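PDB 4Y25: poly-beta-1,6-N-acetyl-D-glucosamine export protein from Escherichia coli, which exports the biofilm adhesin poly-beta-1,6-N-acetyl-D-glucosamine across the outer membrane, this chain being its C-terminal beta-barrel domain. Local coordinates for residues A49-A54 against R66-G71; I79-E84 against A98-W103; A83-R88 against L116-H121; N130-N135 against D159-N164. All blocks are in the same frame, centred on the assembly; numbering follows the deposited sequence.

Contact 1: residues A49-A54 against R66-G71; sequences AGFGYA and RDWLAG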
loop_
_atom_site.group_PDB
_atom_site.type_symbol
_atom_site.label_atom_id
_atom_site.label_comp_id
_atom_site.label_asym_id
_atom_site.label_seq_id
_atom_site.Cartn_x
_atom_site.Cartn_y
_atom_site.Cartn_z
ATOM N N ALA A 49 -14.913 -9.138 8.533
ATOM C CA ALA A 49 -14.588 -10.335 7.774
ATOM C C ALA A 49 -14.323 -9.920 6.334
ATOM O O ALA A 49 -14.822 -8.888 5.883
ATOM C CB ALA A 49 -15.711 -11.353 7.852
ATOM N N GLY A 50 -13.533 -10.707 5.614
ATOM C CA GLY A 50 -13.165 -10.326 4.266
ATOM C C GLY A 50 -12.689 -11.450 3.372
ATOM O O GLY A 50 -12.684 -12.618 3.759
ATOM N N PHE A 51 -12.280 -11.077 2.164
ATOM C CA PHE A 51 -11.871 -12.031 1.145
ATOM C C PHE A 51 -10.760 -11.440 0.284
ATOM O O PHE A 51 -10.746 -10.237 0.019
ATOM C CB PHE A 51 -13.075 -12.429 0.286
ATOM C CG PHE A 51 -12.726 -13.279 -0.901
ATOM C CD1 PHE A 51 -12.403 -14.617 -0.741
ATOM C CD2 PHE A 51 -12.733 -12.743 -2.180
ATOM C CE1 PHE A 51 -12.084 -15.402 -1.835
ATOM C CE2 PHE A 51 -12.416 -13.523 -3.278
ATOM C CZ PHE A 51 -12.091 -14.854 -3.106
ATOM N N GLY A 52 -9.825 -12.285 -0.142
ATOM C CA GLY A 52 -8.717 -11.850 -0.978
ATOM C C GLY A 52 -8.515 -12.784 -2.156
ATOM O O GLY A 52 -8.618 -14.002 -2.005
ATOM N N TYR A 53 -8.224 -12.215 -3.324
ATOM C CA TYR A 53 -8.126 -12.979 -4.566
ATOM C C TYR A 53 -6.906 -12.560 -5.385
ATOM O O TYR A 53 -6.644 -11.369 -5.552
ATOM C CB TYR A 53 -9.408 -12.797 -5.388
ATOM C CG TYR A 53 -9.433 -13.517 -6.722
ATOM C CD1 TYR A 53 -8.959 -12.903 -7.877
ATOM C CD2 TYR A 53 -9.954 -14.800 -6.829
ATOM C CE1 TYR A 53 -8.986 -13.553 -9.096
ATOM C CE2 TYR A 53 -9.997 -15.453 -8.048
ATOM C CZ TYR A 53 -9.504 -14.827 -9.176
ATOM O OH TYR A 53 -9.535 -15.475 -10.389
ATOM N N ALA A 54 -6.168 -13.537 -5.908
ATOM C CA ALA A 54 -4.991 -13.240 -6.723
ATOM C C ALA A 54 -4.668 -14.347 -7.728
ATOM O O ALA A 54 -4.185 -15.415 -7.352
ATOM C CB ALA A 54 -3.790 -12.982 -5.829
ATOM N N ARG A 66 -6.390 -17.619 -2.896
ATOM C CA ARG A 66 -7.508 -16.949 -2.231
ATOM C C ARG A 66 -7.285 -16.812 -0.723
ATOM O O ARG A 66 -6.609 -17.635 -0.105
ATOM C CB ARG A 66 -8.821 -17.695 -2.492
ATOM C CG ARG A 66 -8.892 -18.392 -3.838
ATOM C CD ARG A 66 -10.327 -18.693 -4.240
ATOM N NE ARG A 66 -10.404 -19.186 -5.614
ATOM C CZ ARG A 66 -11.261 -18.737 -6.527
ATOM N NH1 ARG A 66 -12.124 -17.777 -6.220
ATOM N NH2 ARG A 66 -11.253 -19.249 -7.751
ATOM N N ASP A 67 -7.853 -15.758 -0.141
ATOM C CA ASP A 67 -7.764 -15.520 1.299
ATOM C C ASP A 67 -9.139 -15.385 1.932
ATOM O O ASP A 67 -9.991 -14.653 1.433
ATOM C CB ASP A 67 -6.960 -14.253 1.607
ATOM C CG ASP A 67 -5.491 -14.397 1.291
ATOM O OD1 ASP A 67 -5.163 -15.030 0.271
ATOM O OD2 ASP A 67 -4.663 -13.870 2.061
ATOM N N TRP A 68 -9.347 -16.089 3.038
ATOM C CA TRP A 68 -10.499 -15.834 3.890
ATOM C C TRP A 68 -9.995 -15.313 5.224
ATOM O O TRP A 68 -9.181 -15.958 5.880
ATOM C CB TRP A 68 -11.342 -17.094 4.073
ATOM C CG TRP A 68 -12.052 -17.497 2.824
ATOM C CD1 TRP A 68 -13.251 -17.026 2.374
ATOM C CD2 TRP A 68 -11.603 -18.445 1.852
ATOM N NE1 TRP A 68 -13.579 -17.628 1.183
ATOM C CE2 TRP A 68 -12.583 -18.504 0.841
ATOM C CE3 TRP A 68 -10.467 -19.254 1.738
ATOM C CZ2 TRP A 68 -12.462 -19.338 -0.268
ATOM C CZ3 TRP A 68 -10.350 -20.080 0.638
ATOM C CH2 TRP A 68 -11.341 -20.116 -0.351
ATOM N N LEU A 69 -10.465 -14.135 5.617
ATOM C CA LEU A 69 -9.940 -13.489 6.809
ATOM C C LEU A 69 -11.028 -12.954 7.731
ATOM O O LEU A 69 -12.157 -12.692 7.309
ATOM C CB LEU A 69 -8.990 -12.355 6.413
ATOM C CG LEU A 69 -9.449 -11.385 5.324
ATOM C CD1 LEU A 69 -10.026 -10.118 5.935
ATOM C CD2 LEU A 69 -8.299 -11.058 4.384
ATOM N N ALA A 70 -10.666 -12.806 8.998
ATOM C CA ALA A 70 -11.549 -12.254 10.011
ATOM C C ALA A 70 -10.703 -11.664 11.129
ATOM O O ALA A 70 -9.645 -12.196 11.462
ATOM C CB ALA A 70 -12.490 -13.320 10.548
ATOM N N GLY A 71 -11.163 -10.558 11.701
ATOM C CA GLY A 71 -10.429 -9.909 12.769
ATOM C C GLY A 71 -11.247 -8.868 13.501
ATOM O O GLY A 71 -12.405 -8.621 13.164
#
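Phe51 and Trp68 stand side by side on one face of the sheet and point the same way. Their rings form an oblique pair, the phenyl centroid 5.4 Å from that of the indole five-membered ring with the planes at 54°. Phe51 CD1 and CE1 do the touching: they lie over one face of the indole, near its rim, with CD1 3.8 Å from Trp68 NE1. Two residues along, at the next non-hydrogen-bonded pair, Tyr53 and Arg66 also run alongside each other. The CD2-CE2 edge of the Tyr53 ring meets one face of the guanidinium, CE2 3.6 Å from Arg66 NH1, with the planes 73° apart. The other face of the sheet is lopsided. Gly50 and Gly52 have no side chain there; Leu69 lays CD1 on Gly50, 3.6 Å from Gly50 CA, and Asp67 brings only CB to Gly52. Both glycines exchange paired backbone hydrogen bonds with these partners, such as Gly52 N to Asp67 O at 2.8 Å. Leu69 also touches Glu84 and Ala86 on the next strand. This is a hairpin of neighbouring antiparallel strands, 45-55 and 64-76, in the wall of an outer-membrane beta barrel.

Contact 2: residues I79-E84 against A98-W103; sequences IWLEAE and ARLSGW
Trp80, Glu82 and Glu84 face Trp103, Ser101 and Arg99 as hydrogen-bonded pairs of two antiparallel strands whose axes come within 4.6 Å. On the face they share, Glu82, Arg99 and Glu84 form a salt-bridge network. The Arg99 chain is extended to CD and then bends (chi3 61°), which sets NE toward Glu84. OE2 of Glu82 lies in the plane of the guanidinium and meets NH1 with its anti lone pair, 2.6 Å from Arg99 NH1; it also takes NH2, at a doubtfully short distance. OE1 of Glu84 receives weak bonds from NE and NH2, with Arg99 NE at 2.6 Å from Glu84 OE1. The guanidinium would be expected to offset the charge of both acids, which matters for the buried Glu82. At the far end, Trp80 CB sits over the five-membered ring of Trp103, 3.8 Å from its centroid; the two ring systems are slid apart, planes at 24°. Trp80 NE1 donates to Glu73, and Trp103 makes a cation-pi contact with Arg111. The opposite face carries Leu81 and Leu100, which touch with Leu81 CD1 3.9 Å from Leu100 CD1. Polar network on one face and surface leucines on the other are consistent with a beta-barrel hairpin facing lumen and lipid.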
loop_
_atom_site.group_PDB
_atom_site.type_symbol
_atom_site.label_atom_id
_atom_site.label_comp_id
_atom_site.label_asym_id
_atom_site.label_seq_id
_atom_site.Cartn_x
_atom_site.Cartn_y
_atom_site.Cartn_z
ATOM N N ILE A 79 -5.020 6.471 19.551
ATOM C CA ILE A 79 -4.608 5.064 19.471
ATOM C C ILE A 79 -5.592 4.176 18.696
ATOM O O ILE A 79 -6.774 4.106 19.015
ATOM C CB ILE A 79 -4.402 4.459 20.882
ATOM C CG1 ILE A 79 -4.188 2.946 20.791
ATOM C CG2 ILE A 79 -5.579 4.784 21.796
ATOM C CD1 ILE A 79 -3.954 2.283 22.133
ATOM N N TRP A 80 -5.085 3.482 17.682
ATOM C CA TRP A 80 -5.893 2.571 16.873
ATOM C C TRP A 80 -5.226 1.199 16.799
ATOM O O TRP A 80 -4.010 1.112 16.633
ATOM C CB TRP A 80 -6.101 3.155 15.473
ATOM C CG TRP A 80 -6.494 2.161 14.420
ATOM C CD1 TRP A 80 -7.762 1.822 14.043
ATOM C CD2 TRP A 80 -5.612 1.399 13.585
ATOM N NE1 TRP A 80 -7.724 0.887 13.034
ATOM C CE2 TRP A 80 -6.415 0.612 12.735
ATOM C CE3 TRP A 80 -4.221 1.298 13.480
ATOM C CZ2 TRP A 80 -5.874 -0.259 11.789
ATOM C CZ3 TRP A 80 -3.684 0.434 12.539
ATOM C CH2 TRP A 80 -4.509 -0.335 11.707
ATOM N N LEU A 81 -6.012 0.132 16.918
ATOM C CA LEU A 81 -5.445 -1.215 16.999
ATOM C C LEU A 81 -6.347 -2.281 16.382
ATOM O O LEU A 81 -7.557 -2.287 16.611
ATOM C CB LEU A 81 -5.157 -1.566 18.463
ATOM C CG LEU A 81 -4.770 -3.006 18.815
ATOM C CD1 LEU A 81 -3.396 -3.363 18.276
ATOM C CD2 LEU A 81 -4.826 -3.219 20.319
ATOM N N GLU A 82 -5.759 -3.184 15.599
ATOM C CA GLU A 82 -6.513 -4.323 15.088
ATOM C C GLU A 82 -5.679 -5.597 15.003
ATOM O O GLU A 82 -4.467 -5.560 14.782
ATOM C CB GLU A 82 -7.110 -4.023 13.709
ATOM C CG GLU A 82 -6.115 -3.935 12.566
ATOM C CD GLU A 82 -6.806 -3.749 11.223
ATOM O OE1 GLU A 82 -8.010 -3.417 11.214
ATOM O OE2 GLU A 82 -6.149 -3.931 10.177
ATOM N N ALA A 83 -6.355 -6.723 15.198
ATOM C CA ALA A 83 -5.772 -8.039 14.988
ATOM C C ALA A 83 -6.578 -8.741 13.908
ATOM O O ALA A 83 -7.751 -8.429 13.703
ATOM C CB ALA A 83 -5.766 -8.844 16.276
ATOM N N GLU A 84 -5.956 -9.686 13.216
ATOM C CA GLU A 84 -6.605 -10.346 12.092
ATOM C C GLU A 84 -5.986 -11.705 11.809
ATOM O O GLU A 84 -4.770 -11.824 11.708
ATOM C CB GLU A 84 -6.517 -9.467 10.841
ATOM C CG GLU A 84 -6.868 -10.184 9.544
ATOM C CD GLU A 84 -6.396 -9.431 8.314
ATOM O OE1 GLU A 84 -5.378 -8.713 8.411
ATOM O OE2 GLU A 84 -7.040 -9.558 7.251
ATOM N N ALA A 98 -1.856 -14.514 10.027
ATOM C CA ALA A 98 -2.347 -13.569 11.025
ATOM C C ALA A 98 -1.672 -12.202 10.917
ATOM O O ALA A 98 -0.516 -12.096 10.507
ATOM C CB ALA A 98 -2.154 -14.136 12.423
ATOM N N ARG A 99 -2.394 -11.155 11.299
ATOM C CA ARG A 99 -1.830 -9.811 11.286
ATOM C C ARG A 99 -2.150 -9.040 12.565
ATOM O O ARG A 99 -3.278 -9.066 13.059
ATOM C CB ARG A 99 -2.331 -9.033 10.069
ATOM C CG ARG A 99 -1.798 -7.613 9.987
ATOM C CD ARG A 99 -2.165 -6.957 8.668
ATOM N NE ARG A 99 -3.611 -6.873 8.490
ATOM C CZ ARG A 99 -4.376 -5.935 9.036
ATOM N NH1 ARG A 99 -3.834 -4.996 9.802
ATOM N NH2 ARG A 99 -5.684 -5.934 8.821
ATOM N N LEU A 100 -1.140 -8.365 13.102
ATOM C CA LEU A 100 -1.322 -7.484 14.248
ATOM C C LEU A 100 -0.717 -6.124 13.935
ATOM O O LEU A 100 0.447 -6.031 13.547
ATOM C CB LEU A 100 -0.684 -8.075 15.504
ATOM C CG LEU A 100 -0.759 -7.184 16.745
ATOM C CD1 LEU A 100 -2.207 -6.940 17.150
ATOM C CD2 LEU A 100 0.032 -7.789 17.898
ATOM N N SER A 101 -1.508 -5.070 14.095
ATOM C CA SER A 101 -1.047 -3.734 13.743
ATOM C C SER A 101 -1.727 -2.654 14.568
ATOM O O SER A 101 -2.802 -2.868 15.135
ATOM C CB SER A 101 -1.282 -3.468 12.255
ATOM O OG SER A 101 -2.642 -3.657 11.914
ATOM N N GLY A 102 -1.091 -1.490 14.624
ATOM C CA GLY A 102 -1.647 -0.358 15.336
ATOM C C GLY A 102 -0.793 0.888 15.240
ATOM O O GLY A 102 0.383 0.826 14.880
ATOM N N TRP A 103 -1.398 2.032 15.544
ATOM C CA TRP A 103 -0.639 3.259 15.737
ATOM C C TRP A 103 -1.167 3.985 16.955
ATOM O O TRP A 103 -2.332 3.844 17.325
ATOM C CB TRP A 103 -0.696 4.180 14.506
ATOM C CG TRP A 103 -2.081 4.611 14.088
ATOM C CD1 TRP A 103 -2.812 4.107 13.056
ATOM C CD2 TRP A 103 -2.888 5.643 14.682
ATOM N NE1 TRP A 103 -4.025 4.746 12.974
ATOM C CE2 TRP A 103 -4.097 5.694 13.959
ATOM C CE3 TRP A 103 -2.707 6.526 15.754
ATOM C CZ2 TRP A 103 -5.118 6.589 14.273
ATOM C CZ3 TRP A 103 -3.726 7.411 16.066
ATOM C CH2 TRP A 103 -4.915 7.436 15.328
#

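Contact 3: residues A83-R88 against L116-H121; sequences AEYAER and LERLSH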
loop_
_atom_site.group_PDB
_atom_site.type_symbol
_atom_site.label_atom_id
_atom_site.label_comp_id
_atom_site.label_asym_id
_atom_site.label_seq_id
_atom_site.Cartn_x
_atom_site.Cartn_y
_atom_site.Cartn_z
ATOM N N ALA A 83 -6.355 -6.723 15.198
ATOM C CA ALA A 83 -5.772 -8.039 14.988
ATOM C C ALA A 83 -6.578 -8.741 13.908
ATOM O O ALA A 83 -7.751 -8.429 13.703
ATOM C CB ALA A 83 -5.766 -8.844 16.276
ATOM N N GLU A 84 -5.956 -9.686 13.216
ATOM C CA GLU A 84 -6.605 -10.346 12.092
ATOM C C GLU A 84 -5.986 -11.705 11.809
ATOM O O GLU A 84 -4.770 -11.824 11.708
ATOM C CB GLU A 84 -6.517 -9.467 10.841
ATOM C CG GLU A 84 -6.868 -10.184 9.544
ATOM C CD GLU A 84 -6.396 -9.431 8.314
ATOM O OE1 GLU A 84 -5.378 -8.713 8.411
ATOM O OE2 GLU A 84 -7.040 -9.558 7.251
ATOM N N TYR A 85 -6.824 -12.728 11.682
ATOM C CA TYR A 85 -6.353 -14.044 11.264
ATOM C C TYR A 85 -6.977 -14.398 9.917
ATOM O O TYR A 85 -8.141 -14.093 9.660
ATOM C CB TYR A 85 -6.684 -15.107 12.319
ATOM C CG TYR A 85 -5.866 -16.381 12.204
ATOM C CD1 TYR A 85 -4.971 -16.736 13.204
ATOM C CD2 TYR A 85 -6.008 -17.242 11.121
ATOM C CE1 TYR A 85 -4.222 -17.890 13.116
ATOM C CE2 TYR A 85 -5.259 -18.401 11.024
ATOM C CZ TYR A 85 -4.371 -18.718 12.029
ATOM O OH TYR A 85 -3.623 -19.867 11.963
ATOM N N ALA A 86 -6.190 -15.032 9.055
ATOM C CA ALA A 86 -6.662 -15.432 7.738
ATOM C C ALA A 86 -6.252 -16.861 7.399
ATOM O O ALA A 86 -5.324 -17.409 7.992
ATOM C CB ALA A 86 -6.138 -14.474 6.682
ATOM N N GLU A 87 -6.955 -17.459 6.444
ATOM C CA GLU A 87 -6.571 -18.758 5.905
ATOM C C GLU A 87 -6.275 -18.613 4.416
ATOM O O GLU A 87 -7.093 -18.085 3.663
ATOM C CB GLU A 87 -7.670 -19.796 6.138
ATOM C CG GLU A 87 -7.152 -21.208 6.364
ATOM C CD GLU A 87 -6.068 -21.267 7.426
ATOM O OE1 GLU A 87 -6.307 -20.781 8.553
ATOM O OE2 GLU A 87 -4.977 -21.801 7.134
ATOM N N ARG A 88 -5.100 -19.069 3.997
ATOM C CA ARG A 88 -4.690 -18.949 2.603
ATOM C C ARG A 88 -4.604 -20.315 1.937
ATOM O O ARG A 88 -4.019 -21.251 2.483
ATOM C CB ARG A 88 -3.347 -18.219 2.500
ATOM C CG ARG A 88 -3.018 -17.730 1.097
ATOM C CD ARG A 88 -2.513 -16.292 1.105
ATOM N NE ARG A 88 -1.089 -16.185 1.404
ATOM C CZ ARG A 88 -0.424 -15.034 1.446
ATOM N NH1 ARG A 88 -1.055 -13.890 1.215
ATOM N NH2 ARG A 88 0.872 -15.025 1.725
ATOM N N LEU A 116 2.781 -6.431 12.706
ATOM C CA LEU A 116 3.247 -7.812 12.591
ATOM C C LEU A 116 2.389 -8.609 11.625
ATOM O O LEU A 116 1.163 -8.508 11.655
ATOM C CB LEU A 116 3.222 -8.510 13.943
ATOM C CG LEU A 116 4.228 -8.084 14.991
ATOM C CD1 LEU A 116 3.968 -8.912 16.223
ATOM C CD2 LEU A 116 5.622 -8.307 14.450
ATOM N N GLU A 117 3.023 -9.411 10.773
ATOM C CA GLU A 117 2.266 -10.210 9.817
ATOM C C GLU A 117 2.806 -11.626 9.609
ATOM O O GLU A 117 4.015 -11.859 9.567
ATOM C CB GLU A 117 2.192 -9.495 8.454
ATOM C CG GLU A 117 2.356 -7.977 8.501
ATOM C CD GLU A 117 1.733 -7.271 7.309
ATOM O OE1 GLU A 117 1.397 -7.949 6.315
ATOM O OE2 GLU A 117 1.572 -6.034 7.371
ATOM N N ARG A 118 1.870 -12.564 9.508
ATOM C CA ARG A 118 2.102 -13.876 8.918
ATOM C C ARG A 118 0.832 -14.214 8.132
ATOM O O ARG A 118 -0.263 -13.965 8.614
ATOM C CB ARG A 118 2.412 -14.936 9.988
ATOM C CG ARG A 118 1.191 -15.488 10.721
ATOM C CD ARG A 118 1.458 -16.805 11.440
ATOM N NE ARG A 118 0.582 -16.967 12.600
ATOM C CZ ARG A 118 0.426 -18.102 13.273
ATOM N NH1 ARG A 118 1.086 -19.192 12.905
ATOM N NH2 ARG A 118 -0.395 -18.150 14.314
ATOM N N LEU A 119 0.954 -14.650 6.881
ATOM C CA LEU A 119 2.161 -14.488 6.092
ATOM C C LEU A 119 2.215 -13.039 5.623
ATOM O O LEU A 119 1.187 -12.362 5.572
ATOM C CB LEU A 119 2.173 -15.440 4.892
ATOM C CG LEU A 119 1.760 -16.902 5.083
ATOM C CD1 LEU A 119 0.250 -17.074 4.958
ATOM C CD2 LEU A 119 2.473 -17.779 4.072
ATOM N N SER A 120 3.403 -12.560 5.278
ATOM C CA SER A 120 3.566 -11.161 4.914
ATOM C C SER A 120 3.322 -10.919 3.430
ATOM O O SER A 120 3.645 -11.760 2.593
ATOM C CB SER A 120 4.966 -10.675 5.289
ATOM O OG SER A 120 5.121 -9.300 4.991
ATOM N N HIS A 121 2.745 -9.762 3.116
ATOM C CA HIS A 121 2.554 -9.348 1.732
ATOM C C HIS A 121 3.834 -8.714 1.204
ATOM O O HIS A 121 3.974 -8.476 0.003
ATOM C CB HIS A 121 1.388 -8.366 1.610
ATOM C CG HIS A 121 0.116 -8.860 2.223
ATOM N ND1 HIS A 121 -0.576 -9.947 1.730
ATOM C CD2 HIS A 121 -0.595 -8.411 3.284
ATOM C CE1 HIS A 121 -1.655 -10.147 2.465
ATOM N NE2 HIS A 121 -1.691 -9.230 3.414
#
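Tyr85 and Arg118 meet through their flat ends, crossing obliquely with ring and guanidinium planes 68° apart. The phenol OH of Tyr85 lies 4.3 Å above one face of the Arg118 guanidinium, toward its rim, while Tyr85 CE1 is 4.0 Å from Arg118 NH2. The second flat group, the guanidinium of Arg88, has the carbonyl O of Ser120 at its edge, near its plane but distant, 4.4 Å from Arg88 NH2. Leu119 and His121 approach it obliquely. Arg88 and Leu119 reach toward each other tip to tip, with Arg88 NH2 3.4 Å from Leu119 CB; the bend at chi3 (83°) swings NE round toward Leu119 CD1. His121 crosses Arg88 on a slant, its CE1 4.0 Å from Arg88 NH1. Strands 79-89 and 110-118 are next-but-one neighbours in the barrel sheet, with strand 94-105 between them, which is why the backbones stay well apart, 8.8 Å between Tyr85 CA and Arg118 CA, and the contact is made by side chains, with Arg88 doing most of the reaching. Tyr85 and Arg118 both also touch Ala98 of that middle strand. Beyond Arg118 the chain leaves the strand through a cis peptide into Leu119, which also packs on Thr133. Arg88 NH1 has a long, weak ion pair with Asp67. Should His121 be protonated, its charge would probably sit unfavourably close to this guanidinium.

Contact 4: residues N130-N135 against D159-N164; sequences NGVTGN and DFSDSN
Ser161 OG accepts the backbone N-H of Thr133 in a fairly straight bond, 2.6 Å from Thr133 N to Ser161 OG at 160°. The hydroxyl is in place because OG lies between the backbone N and the carbonyl carbon (chi1 66°). Ser161 N returns a weak bond to Thr133 O, bent at 122°. Beside this grip is the packed part of the contact: Val132 CG1 comes to the edge of the Phe160 ring, near its plane, 3.5 Å from Phe160 CD2. Both residues are buried. One face of the Phe160 ring has Asn164 ND2 3.6 Å above it, toward the rim, and the ring also meets that of Tyr203 with nearly parallel planes. Asp162 lies close to Val132, and its OD2 is hydrogen-bonded to the hydroxyl of Tyr203. All this lies where a hairpin of the barrel, strands 134-144 and 149-160, opens at its free ends into loops. On the exposed side the backbone pairing is regular but the side chains barely meet: Asn135 N reaches Asp159 O at 3.1 Å, and Asp159 N reaches Asn135 O at 2.9 Å. The side chains of Asn135 and Asp159 lie on the same face, on the surface, but the Asp159 carboxylate leads away from the other strand; its CB, 4.0 Å from Asn135 O, is the closest part. Thr133 and Ser161 bridge the two halves, Thr133 CB resting 3.7 Å from Ser161 CB.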
loop_
_atom_site.group_PDB
_atom_site.type_symbol
_atom_site.label_atom_id
_atom_site.label_comp_id
_atom_site.label_asym_id
_atom_site.label_seq_id
_atom_site.Cartn_x
_atom_site.Cartn_y
_atom_site.Cartn_z
ATOM N N ASN A 130 7.283 -21.870 -5.394
ATOM C CA ASN A 130 8.136 -22.885 -4.817
ATOM C C ASN A 130 7.821 -22.958 -3.327
ATOM O O ASN A 130 8.549 -23.559 -2.538
ATOM C CB ASN A 130 9.593 -22.532 -5.086
ATOM C CG ASN A 130 9.834 -22.182 -6.546
ATOM O OD1 ASN A 130 9.512 -22.962 -7.442
ATOM N ND2 ASN A 130 10.352 -20.984 -6.793
ATOM N N GLY A 131 6.716 -22.315 -2.959
ATOM C CA GLY A 131 6.225 -22.304 -1.594
ATOM C C GLY A 131 7.022 -21.448 -0.625
ATOM O O GLY A 131 7.287 -21.879 0.495
ATOM N N VAL A 132 7.400 -20.241 -1.038
ATOM C CA VAL A 132 8.163 -19.362 -0.158
ATOM C C VAL A 132 7.258 -18.626 0.827
ATOM O O VAL A 132 6.447 -17.778 0.448
ATOM C CB VAL A 132 8.996 -18.337 -0.949
ATOM C CG1 VAL A 132 9.568 -17.285 -0.011
ATOM C CG2 VAL A 132 10.121 -19.039 -1.692
ATOM N N THR A 133 7.419 -18.971 2.099
ATOM C CA THR A 133 6.645 -18.397 3.190
ATOM C C THR A 133 7.423 -17.242 3.822
ATOM O O THR A 133 8.653 -17.274 3.867
ATOM C CB THR A 133 6.320 -19.475 4.251
ATOM O OG1 THR A 133 5.533 -20.513 3.653
ATOM C CG2 THR A 133 5.563 -18.891 5.436
ATOM N N GLY A 134 6.714 -16.220 4.295
ATOM C CA GLY A 134 7.364 -15.087 4.927
ATOM C C GLY A 134 6.610 -14.480 6.097
ATOM O O GLY A 134 5.390 -14.336 6.059
ATOM N N ASN A 135 7.350 -14.128 7.144
ATOM C CA ASN A 135 6.804 -13.388 8.278
ATOM C C ASN A 135 7.596 -12.099 8.477
ATOM O O ASN A 135 8.807 -12.076 8.256
ATOM C CB ASN A 135 6.830 -14.238 9.551
ATOM C CG ASN A 135 6.107 -15.561 9.386
ATOM O OD1 ASN A 135 5.184 -15.684 8.580
ATOM N ND2 ASN A 135 6.522 -16.560 10.157
ATOM N N ASP A 159 11.479 -12.180 7.083
ATOM C CA ASP A 159 12.159 -13.472 7.058
ATOM C C ASP A 159 11.457 -14.450 6.120
ATOM O O ASP A 159 10.310 -14.830 6.354
ATOM C CB ASP A 159 12.236 -14.062 8.466
ATOM C CG ASP A 159 13.577 -14.704 8.757
ATOM O OD1 ASP A 159 14.588 -14.279 8.158
ATOM O OD2 ASP A 159 13.618 -15.640 9.585
ATOM N N PHE A 160 12.153 -14.854 5.059
ATOM C CA PHE A 160 11.601 -15.777 4.070
ATOM C C PHE A 160 11.847 -17.223 4.492
ATOM O O PHE A 160 12.755 -17.498 5.276
ATOM C CB PHE A 160 12.215 -15.528 2.688
ATOM C CG PHE A 160 11.794 -14.233 2.043
ATOM C CD1 PHE A 160 12.053 -13.014 2.652
ATOM C CD2 PHE A 160 11.170 -14.235 0.806
ATOM C CE1 PHE A 160 11.675 -11.828 2.052
ATOM C CE2 PHE A 160 10.792 -13.052 0.200
ATOM C CZ PHE A 160 11.045 -11.848 0.823
ATOM N N SER A 161 11.056 -18.149 3.958
ATOM C CA SER A 161 11.204 -19.562 4.298
ATOM C C SER A 161 12.352 -20.218 3.529
ATOM O O SER A 161 12.485 -21.443 3.527
ATOM C CB SER A 161 9.903 -20.322 4.034
ATOM O OG SER A 161 9.604 -20.362 2.649
ATOM N N ASP A 162 13.175 -19.402 2.876
ATOM C CA ASP A 162 14.354 -19.902 2.177
ATOM C C ASP A 162 15.613 -19.186 2.667
ATOM O O ASP A 162 16.527 -18.910 1.886
ATOM C CB ASP A 162 14.190 -19.750 0.659
ATOM C CG ASP A 162 14.195 -18.299 0.201
ATOM O OD1 ASP A 162 14.000 -17.399 1.043
ATOM O OD2 ASP A 162 14.387 -18.058 -1.009
ATOM N N SER A 163 15.625 -18.877 3.963
ATOM C CA SER A 163 16.767 -18.278 4.661
ATOM C C SER A 163 17.023 -16.813 4.302
ATOM O O SER A 163 17.847 -16.155 4.939
ATOM C CB SER A 163 18.041 -19.096 4.408
ATOM O OG SER A 163 19.169 -18.478 5.003
ATOM N N ASN A 164 16.323 -16.296 3.298
ATOM C CA ASN A 164 16.513 -14.905 2.899
ATOM C C ASN A 164 15.835 -13.938 3.855
ATOM O O ASN A 164 14.666 -14.110 4.197
ATOM C CB ASN A 164 15.987 -14.669 1.483
ATOM C CG ASN A 164 16.266 -13.258 0.987
ATOM O OD1 ASN A 164 17.368 -12.956 0.529
ATOM N ND2 ASN A 164 15.268 -12.387 1.082
#

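How the contacts relate
All four contacts lie in one stretch of the closed antiparallel barrel, between strands 45-55 and 149-160. Contacts 1, 2 and 4 each join the strands of a hairpin; contact 3 skips over strand 94-105. Contact 1 closes before contact 2 opens, and contacts 2 and 3 share Ala83 and Glu84, while contact 4 follows last. Contact 3 is central: its centre is about 10 Å from that of contact 1, 11 Å from contact 2 and 14 Å from contact 4, and it touches each. Contacts 1 and 2, centres about 16 Å apart, touch too; contact 4 touches neither, its centre about 21 Å from that of contact 1. Together they follow consecutive strands round the wall of the export barrel.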